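Local coordinates for VP1 (New Jersey polyomavirus-2013, PDB 6Y5Y), which forms the pentameric building blocks of the polyomavirus capsid and binds sialylated glycan receptors at the outer surface of the capsid, at residues 67-72 and 286-291; 87-92 and 272-277; 108-113 and 302-307. All coordinates share one frame; numbering follows the deposited sequence.

In the fold
Contact 1 lies far out, about 24 Å from the chain centre, where two loops meet in a single bridge; its touching residues are buried, yet polar side chains turn to the sugar. Contact 2, about 9 Å from the chain centre, is a regular strand pair in the C-H-E-F sheet of the jelly roll, with an exposed Arg-90 end. Contact 3, partly buried, belongs to the B-I-D-G sheet and is broken by a beta bulge. Strand 271-284 serves contact 2 and strand 291-310 contact 3; the loop between them enters contact 1. Leu-272 CD2 packs on Val-302 CB at 3.9 Å, between the sheets. Backbone bonds dominate contact 2, whereas contact 3 adds a salt-bridge network.

Contact 1: 67-72 and 286-291. With SIA (N-acetyl-alpha-neuraminic acid), chain N; GAL (beta-D-galactopyranose), chain B.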
# COMPACT_ATOMS: atom_id res chain seq x y z
N VAL D 67 -24.51 -6.00 -18.87
CA VAL D 67 -24.82 -6.30 -17.48
C VAL D 67 -24.53 -7.77 -17.16
O VAL D 67 -24.83 -8.66 -17.96
CB VAL D 67 -26.30 -5.96 -17.19
CG1 VAL D 67 -26.65 -6.27 -15.76
CG2 VAL D 67 -26.60 -4.48 -17.50
N ILE D 68 -23.96 -8.03 -15.97
CA ILE D 68 -23.61 -9.38 -15.53
C ILE D 68 -24.30 -9.67 -14.20
O ILE D 68 -24.26 -8.85 -13.28
CB ILE D 68 -22.08 -9.54 -15.38
CG1 ILE D 68 -21.39 -9.28 -16.72
CG2 ILE D 68 -21.74 -10.93 -14.88
CD1 ILE D 68 -20.19 -8.35 -16.62
N HIS D 69 -24.91 -10.86 -14.10
CA HIS D 69 -25.59 -11.34 -12.91
C HIS D 69 -25.00 -12.67 -12.45
O HIS D 69 -24.42 -13.41 -13.24
CB HIS D 69 -27.11 -11.54 -13.15
CG HIS D 69 -27.72 -10.56 -14.09
ND1 HIS D 69 -27.44 -10.54 -15.44
CD2 HIS D 69 -28.62 -9.56 -13.89
CE1 HIS D 69 -28.13 -9.57 -16.03
NE2 HIS D 69 -28.86 -8.97 -15.10
N HIS D 70 -25.21 -12.98 -11.16
CA HIS D 70 -24.57 -14.13 -10.54
C HIS D 70 -24.79 -15.42 -11.32
O HIS D 70 -23.86 -16.21 -11.50
CB HIS D 70 -25.02 -14.29 -9.08
CG HIS D 70 -26.51 -14.42 -8.89
ND1 HIS D 70 -27.14 -15.64 -8.77
CD2 HIS D 70 -27.48 -13.49 -8.77
CE1 HIS D 70 -28.43 -15.45 -8.60
NE2 HIS D 70 -28.67 -14.15 -8.60
N ALA D 71 -26.01 -15.66 -11.83
CA ALA D 71 -26.29 -16.93 -12.49
C ALA D 71 -26.07 -16.90 -14.01
O ALA D 71 -26.36 -17.91 -14.67
CB ALA D 71 -27.72 -17.39 -12.19
N ASP D 72 -25.57 -15.81 -14.58
CA ASP D 72 -25.28 -15.80 -16.01
C ASP D 72 -24.21 -16.84 -16.33
O ASP D 72 -23.26 -17.04 -15.56
CB ASP D 72 -24.84 -14.42 -16.47
CG ASP D 72 -25.94 -13.38 -16.36
OD1 ASP D 72 -27.13 -13.76 -16.18
OD2 ASP D 72 -25.62 -12.18 -16.46
N ALA D 286 -28.95 0.41 -10.25
CA ALA D 286 -29.90 0.66 -9.17
C ALA D 286 -31.01 -0.39 -9.13
O ALA D 286 -31.46 -0.76 -8.04
CB ALA D 286 -30.49 2.06 -9.29
N ASP D 287 -31.46 -0.89 -10.28
CA ASP D 287 -32.71 -1.65 -10.24
C ASP D 287 -32.53 -3.13 -9.92
O ASP D 287 -33.45 -3.74 -9.36
CB ASP D 287 -33.50 -1.48 -11.55
CG ASP D 287 -32.75 -1.96 -12.76
OD1 ASP D 287 -31.65 -2.55 -12.61
OD2 ASP D 287 -33.26 -1.76 -13.88
N ASN D 288 -31.39 -3.75 -10.24
CA ASN D 288 -31.15 -5.13 -9.83
C ASN D 288 -29.83 -5.33 -9.09
O ASN D 288 -29.55 -6.46 -8.67
CB ASN D 288 -31.21 -6.09 -11.03
CG ASN D 288 -30.29 -5.68 -12.17
OD1 ASN D 288 -29.40 -4.85 -12.00
ND2 ASN D 288 -30.51 -6.27 -13.33
N GLU D 289 -29.04 -4.28 -8.91
CA GLU D 289 -27.72 -4.33 -8.27
C GLU D 289 -26.71 -5.16 -9.07
O GLU D 289 -25.65 -5.52 -8.53
CB GLU D 289 -27.82 -4.84 -6.83
CG GLU D 289 -28.59 -3.88 -5.91
CD GLU D 289 -28.47 -4.23 -4.44
OE1 GLU D 289 -29.24 -5.09 -3.96
OE2 GLU D 289 -27.60 -3.65 -3.76
N ALA D 290 -27.01 -5.47 -10.33
CA ALA D 290 -26.05 -6.13 -11.20
C ALA D 290 -25.00 -5.11 -11.67
O ALA D 290 -25.09 -3.91 -11.38
CB ALA D 290 -26.77 -6.79 -12.37
N ILE D 291 -23.97 -5.59 -12.37
CA ILE D 291 -22.81 -4.75 -12.65
C ILE D 291 -22.49 -4.71 -14.13
O ILE D 291 -22.83 -5.61 -14.91
CB ILE D 291 -21.56 -5.19 -11.83
CG1 ILE D 291 -21.09 -6.58 -12.26
CG2 ILE D 291 -21.86 -5.19 -10.35
CD1 ILE D 291 -19.95 -6.58 -13.26
C1 SIA N . -30.56 -6.14 -16.77
C2 SIA N . -31.34 -5.74 -18.10
C3 SIA N . -30.54 -4.87 -19.08
C4 SIA N . -29.41 -5.59 -19.82
C5 SIA N . -29.97 -6.86 -20.48
C6 SIA N . -30.73 -7.71 -19.43
C7 SIA N . -31.42 -8.98 -19.98
C8 SIA N . -32.31 -9.63 -18.89
C9 SIA N . -32.83 -10.99 -19.31
C10 SIA N . -28.75 -7.86 -22.39
C11 SIA N . -27.69 -8.88 -22.80
N5 SIA N . -28.97 -7.75 -21.06
O1A SIA N . -29.93 -5.21 -16.21
O1B SIA N . -30.67 -7.36 -16.43
O4 SIA N . -28.79 -4.76 -20.83
O6 SIA N . -31.76 -6.95 -18.81
O7 SIA N . -32.15 -8.66 -21.16
O8 SIA N . -31.61 -9.73 -17.64
O9 SIA N . -33.57 -11.53 -18.21
O10 SIA N . -29.35 -7.21 -23.24
C1 GAL B . -35.78 -6.44 -16.36
C2 GAL B . -34.77 -5.91 -17.37
C3 GAL B . -33.36 -5.77 -16.72
C4 GAL B . -33.48 -4.92 -15.46
C5 GAL B . -34.51 -5.57 -14.55
C6 GAL B . -34.76 -4.82 -13.24
O2 GAL B . -34.65 -6.78 -18.50
O3 GAL B . -32.46 -5.12 -17.59
O4 GAL B . -33.89 -3.60 -15.79
O5 GAL B . -35.79 -5.65 -15.20
O6 GAL B . -35.50 -5.63 -12.34
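A long surface loop and a short one of the VP1 jelly roll come together here to form part of the sialyllactose pocket, with Val-67, His-69, Asp-287 and Asn-288 lining it. The loops are joined by one antiparallel bridge: Ile-68 N gives a hydrogen bond to Ile-291 O at 2.9 Å, and a weak one returns from Ile-291 N to Ile-68 O. The two isoleucines cross obliquely, Ile-68 CD1 meeting Ile-291 CD1 at 3.8 Å. Ala-290 CB fits tightly against Val-67 CG1, 3.4 Å away; the valine's torsion, with CG1 anti to the backbone N (chi1 180°), places CG1 between Ala-290 CB and SIA O1A, with CG2 also against the sugar.

His-69 and Asn-288 meet at about a right angle, ring and amide planes 87° apart, and share the sialic acid carboxylate. NE2 of His-69 donates to SIA O1B at 2.8 Å from the ring edge, while ND2 of Asn-288 makes a weak bond to SIA O1A. The imidazole is fixed from behind by Asp-72: its ND1 meets OD2 at 2.7 Å, in the ring plane and on the syn side of the carboxylate. The same OD2 takes the backbone N of His-69 from above the carboxylate plane, within a type I turn from His-69 to Asp-72. Asn-288 is steadied by an Asx turn, its OD1 accepting from Ala-290 N at 3.0 Å. Just before it, Asp-287 OD2 accepts a hydrogen bond from galactose O4 at 2.7 Å. Glu-66 and Lys-285 bind the same sialic acid, and Asp-140 of a neighbouring subunit packs on His-69 and Ala-290. The His-69 and Asn-288 grip belongs to this protein; a sialic acid site built from loops at the outer end of the jelly roll is typical of polyomavirus VP1.

Contact 2: 87-92 and 272-277; sequences SCARVQ and LFVSCA
Strands 87-92 and 272-277 pair antiparallel in the C-H-E-F sheet of the VP1 jelly roll, their axes 4.5 Å apart. Three hydrogen-bonded pairs, Ser-87 with Cys-276, Ala-89 with Val-274 and Val-91 with Leu-272, contribute two backbone bonds each; the shortest runs from Val-91 N to Leu-272 O at 2.7 Å. Their side chains lie on one face, where Ser-87, Leu-272, Val-274 and Cys-276 are buried and Ile-41, Leu-43 and Leu-45 of strand 28-45 lie against it. Across the pair itself Val-274 CG2 stays 4.2 Å from Ala-89 CB. Leu-29 of a neighbouring subunit packs on Ala-89 and Val-91, bringing this face to the subunit interface.

Toward the Arg-90 end, the other face is more open to solvent. Although Cys-88 and Ser-275 still sit close, CB to CB at 3.6 Å, Arg-90 is exposed and Phe-273 partly so. Swung away from its backbone N (chi1 175°) and extended as far as NE, Arg-90 runs obliquely across the ring, CG making a CH-pi contact 4.0 Å from the Phe-273 centroid. Beyond the phenyl, NH1 and NH2 of Arg-90 converge end-on on Gln-92 OE1, at 2.9 and 3.0 Å, both reaching it from the same face of the amide.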
# COMPACT_ATOMS: atom_id res chain seq x y z
N SER D 87 -7.47 -5.51 -25.83
CA SER D 87 -7.28 -4.70 -27.02
C SER D 87 -5.93 -5.01 -27.64
O SER D 87 -4.99 -5.40 -26.94
CB SER D 87 -7.37 -3.21 -26.67
OG SER D 87 -8.59 -2.92 -26.01
N CYS D 88 -5.83 -4.85 -28.96
CA CYS D 88 -4.54 -5.08 -29.61
C CYS D 88 -4.52 -4.46 -31.00
O CYS D 88 -5.56 -4.19 -31.60
CB CYS D 88 -4.21 -6.58 -29.69
SG CYS D 88 -5.28 -7.58 -30.77
N ALA D 89 -3.30 -4.23 -31.50
CA ALA D 89 -3.11 -3.71 -32.84
C ALA D 89 -1.72 -4.07 -33.33
O ALA D 89 -0.79 -4.23 -32.53
CB ALA D 89 -3.29 -2.18 -32.89
N ARG D 90 -1.59 -4.20 -34.64
CA ARG D 90 -0.29 -4.31 -35.29
C ARG D 90 -0.02 -3.01 -36.04
O ARG D 90 -0.85 -2.56 -36.83
CB ARG D 90 -0.25 -5.49 -36.26
CG ARG D 90 1.03 -5.59 -37.07
CD ARG D 90 0.88 -6.60 -38.21
NE ARG D 90 2.11 -6.75 -38.99
CZ ARG D 90 2.51 -5.90 -39.93
NH1 ARG D 90 1.80 -4.81 -40.20
NH2 ARG D 90 3.64 -6.13 -40.59
N VAL D 91 1.14 -2.41 -35.78
CA VAL D 91 1.55 -1.20 -36.48
C VAL D 91 2.55 -1.58 -37.56
O VAL D 91 3.54 -2.29 -37.30
CB VAL D 91 2.15 -0.17 -35.50
CG1 VAL D 91 2.48 1.12 -36.23
CG2 VAL D 91 1.18 0.10 -34.36
N GLN D 92 2.30 -1.11 -38.78
CA GLN D 92 3.25 -1.31 -39.87
C GLN D 92 4.40 -0.32 -39.71
O GLN D 92 4.17 0.90 -39.62
CB GLN D 92 2.56 -1.12 -41.22
CG GLN D 92 3.50 -1.30 -42.40
CD GLN D 92 4.11 -2.68 -42.43
OE1 GLN D 92 3.40 -3.68 -42.31
NE2 GLN D 92 5.43 -2.74 -42.59
N LEU D 272 4.96 -3.94 -35.42
CA LEU D 272 4.99 -3.70 -33.98
C LEU D 272 3.65 -4.10 -33.39
O LEU D 272 2.60 -3.65 -33.87
CB LEU D 272 5.29 -2.24 -33.67
CG LEU D 272 5.29 -1.83 -32.19
CD1 LEU D 272 6.48 -2.46 -31.45
CD2 LEU D 272 5.32 -0.32 -32.07
N PHE D 273 3.67 -4.92 -32.35
CA PHE D 273 2.46 -5.49 -31.78
C PHE D 273 2.24 -4.92 -30.39
O PHE D 273 3.11 -5.05 -29.52
CB PHE D 273 2.56 -7.01 -31.76
CG PHE D 273 2.57 -7.63 -33.13
CD1 PHE D 273 3.72 -7.62 -33.91
CD2 PHE D 273 1.43 -8.21 -33.65
CE1 PHE D 273 3.73 -8.18 -35.18
CE2 PHE D 273 1.42 -8.77 -34.92
CZ PHE D 273 2.58 -8.76 -35.68
N VAL D 274 1.09 -4.27 -30.19
CA VAL D 274 0.75 -3.66 -28.91
C VAL D 274 -0.60 -4.20 -28.45
O VAL D 274 -1.48 -4.50 -29.27
CB VAL D 274 0.74 -2.11 -28.99
CG1 VAL D 274 2.13 -1.59 -29.33
CG2 VAL D 274 -0.28 -1.63 -30.02
N SER D 275 -0.75 -4.37 -27.15
CA SER D 275 -2.00 -4.87 -26.60
C SER D 275 -2.15 -4.41 -25.16
O SER D 275 -1.18 -3.98 -24.53
CB SER D 275 -2.10 -6.39 -26.72
OG SER D 275 -0.89 -7.04 -26.39
N CYS D 276 -3.37 -4.51 -24.65
CA CYS D 276 -3.64 -4.02 -23.31
C CYS D 276 -5.03 -4.42 -22.86
O CYS D 276 -5.85 -4.89 -23.65
CB CYS D 276 -3.49 -2.50 -23.22
SG CYS D 276 -4.75 -1.63 -24.16
N ALA D 277 -5.29 -4.17 -21.58
CA ALA D 277 -6.62 -4.31 -21.02
C ALA D 277 -6.64 -3.45 -19.77
O ALA D 277 -5.71 -3.51 -18.97
CB ALA D 277 -6.95 -5.76 -20.68

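Contact 3: 108-113 and 302-307; sequences WEAVSC and VTLRKR
Glu-109 of strand 104-117 stands between Arg-305 and Arg-307 of strand 291-310, where these two strands pair antiparallel in the B-I-D-G sheet of the jelly roll. Its backbone N bonds to Arg-305 O at 2.7 Å, and its CB rests near that same oxygen and Arg-307 CB. From there a trans first torsion (chi1 174°) and an extended chain carry the carboxylate out alongside Arg-305. CD then faces the edges of both guanidinium groups. OE1 takes Arg-305 NE and Arg-307 NE from opposite faces of the carboxylate plane, each at 2.9 Å. At the other oxygen the pattern repeats: Arg-307 NH2 meets Glu-109 OE2 at 3.0 Å on the syn side, and Arg-305 NH2 comes from above the plane. Each arginine thus grips side-on, with a weak extra bond from Arg-307 NH2 to OE1, while OE2 also accepts from Gly-264 N.

Val-111 CG2 lies over one face of the Arg-305 guanidinium, 3.5 Å from NE. This valine belongs to a classic beta bulge: Val-111 and Ser-112 both face Thr-303, whose O takes a firm bond from Val-111 N and a weak one from Ser-112 N. On the other side of the sheet, Ala-110 CB and Leu-304 CD2 pack together, and Lys-306 runs beside Trp-108 with its CG over the six-membered ring, 4.1 Å from the centroid. Trp-108 NE1 bonds to Pro-94 O, and Lys-306 NZ to Asp-36 O.

With two arginines clasping one buried carboxylate, Glu-109 is probably held ionised, and the paired grips fix its rotation and tie the strands together through side chains as well as backbone.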
# COMPACT_ATOMS: atom_id res chain seq x y z
N TRP D 108 13.51 -3.69 -36.77
CA TRP D 108 13.21 -2.69 -35.76
C TRP D 108 13.19 -3.34 -34.38
O TRP D 108 12.58 -4.39 -34.19
CB TRP D 108 11.86 -2.03 -36.05
CG TRP D 108 11.92 -1.08 -37.21
CD1 TRP D 108 11.33 -1.25 -38.43
CD2 TRP D 108 12.61 0.17 -37.26
NE1 TRP D 108 11.61 -0.17 -39.23
CE2 TRP D 108 12.40 0.71 -38.54
CE3 TRP D 108 13.39 0.89 -36.34
CZ2 TRP D 108 12.94 1.93 -38.93
CZ3 TRP D 108 13.92 2.10 -36.73
CH2 TRP D 108 13.70 2.62 -38.02
N GLU D 109 13.89 -2.72 -33.43
CA GLU D 109 14.02 -3.21 -32.07
C GLU D 109 13.35 -2.21 -31.14
O GLU D 109 13.76 -1.05 -31.08
CB GLU D 109 15.49 -3.38 -31.68
CG GLU D 109 15.70 -3.75 -30.21
CD GLU D 109 17.17 -3.80 -29.82
OE1 GLU D 109 18.03 -3.40 -30.65
OE2 GLU D 109 17.47 -4.23 -28.69
N ALA D 110 12.32 -2.66 -30.43
CA ALA D 110 11.60 -1.79 -29.51
C ALA D 110 12.44 -1.60 -28.25
O ALA D 110 12.76 -2.57 -27.56
CB ALA D 110 10.23 -2.38 -29.17
N VAL D 111 12.79 -0.35 -27.95
CA VAL D 111 13.72 -0.03 -26.88
C VAL D 111 13.00 0.43 -25.62
O VAL D 111 13.37 0.04 -24.51
CB VAL D 111 14.74 1.02 -27.37
CG1 VAL D 111 15.53 1.58 -26.21
CG2 VAL D 111 15.66 0.40 -28.40
N SER D 112 11.98 1.27 -25.77
CA SER D 112 11.29 1.80 -24.61
C SER D 112 9.86 2.13 -25.01
O SER D 112 9.52 2.21 -26.19
CB SER D 112 11.99 3.05 -24.08
OG SER D 112 12.03 4.04 -25.08
N CYS D 113 9.02 2.35 -24.00
CA CYS D 113 7.61 2.65 -24.21
C CYS D 113 7.14 3.61 -23.13
O CYS D 113 7.48 3.41 -21.95
CB CYS D 113 6.80 1.34 -24.19
SG CYS D 113 4.99 1.45 -24.08
N VAL D 302 6.12 4.25 -28.58
CA VAL D 302 7.17 3.24 -28.60
C VAL D 302 8.35 3.78 -29.39
O VAL D 302 8.18 4.27 -30.51
CB VAL D 302 6.65 1.91 -29.19
CG1 VAL D 302 7.75 0.84 -29.14
CG2 VAL D 302 5.39 1.46 -28.46
N THR D 303 9.54 3.69 -28.80
CA THR D 303 10.77 4.10 -29.46
C THR D 303 11.53 2.87 -29.93
O THR D 303 11.72 1.92 -29.17
CB THR D 303 11.65 4.93 -28.52
OG1 THR D 303 10.90 6.04 -28.04
CG2 THR D 303 12.89 5.44 -29.27
N LEU D 304 11.96 2.88 -31.20
CA LEU D 304 12.60 1.72 -31.79
C LEU D 304 13.91 2.13 -32.44
O LEU D 304 14.12 3.30 -32.77
CB LEU D 304 11.70 1.05 -32.84
CG LEU D 304 10.30 0.62 -32.37
CD1 LEU D 304 9.26 1.66 -32.75
CD2 LEU D 304 9.96 -0.74 -32.95
N ARG D 305 14.81 1.15 -32.59
CA ARG D 305 16.09 1.35 -33.26
C ARG D 305 16.35 0.17 -34.19
O ARG D 305 15.71 -0.87 -34.10
CB ARG D 305 17.23 1.49 -32.26
CG ARG D 305 17.52 0.20 -31.52
CD ARG D 305 18.58 0.41 -30.43
NE ARG D 305 18.71 -0.78 -29.59
CZ ARG D 305 19.37 -0.82 -28.44
NH1 ARG D 305 19.99 0.26 -27.99
NH2 ARG D 305 19.42 -1.96 -27.75
N LYS D 306 17.34 0.34 -35.07
CA LYS D 306 17.66 -0.69 -36.06
C LYS D 306 18.68 -1.68 -35.50
O LYS D 306 19.73 -1.29 -34.98
CB LYS D 306 18.21 -0.05 -37.34
CG LYS D 306 17.17 0.76 -38.10
CD LYS D 306 17.82 1.53 -39.24
CE LYS D 306 16.78 2.29 -40.05
NZ LYS D 306 17.44 3.30 -40.93
N ARG D 307 18.36 -2.97 -35.63
CA ARG D 307 19.21 -4.05 -35.15
C ARG D 307 19.46 -5.03 -36.28
O ARG D 307 18.52 -5.49 -36.94
CB ARG D 307 18.54 -4.77 -33.96
CG ARG D 307 19.25 -6.04 -33.52
CD ARG D 307 20.46 -5.73 -32.65
NE ARG D 307 20.07 -5.28 -31.32
CZ ARG D 307 20.80 -5.45 -30.23
NH1 ARG D 307 21.97 -6.07 -30.30
NH2 ARG D 307 20.36 -5.01 -29.05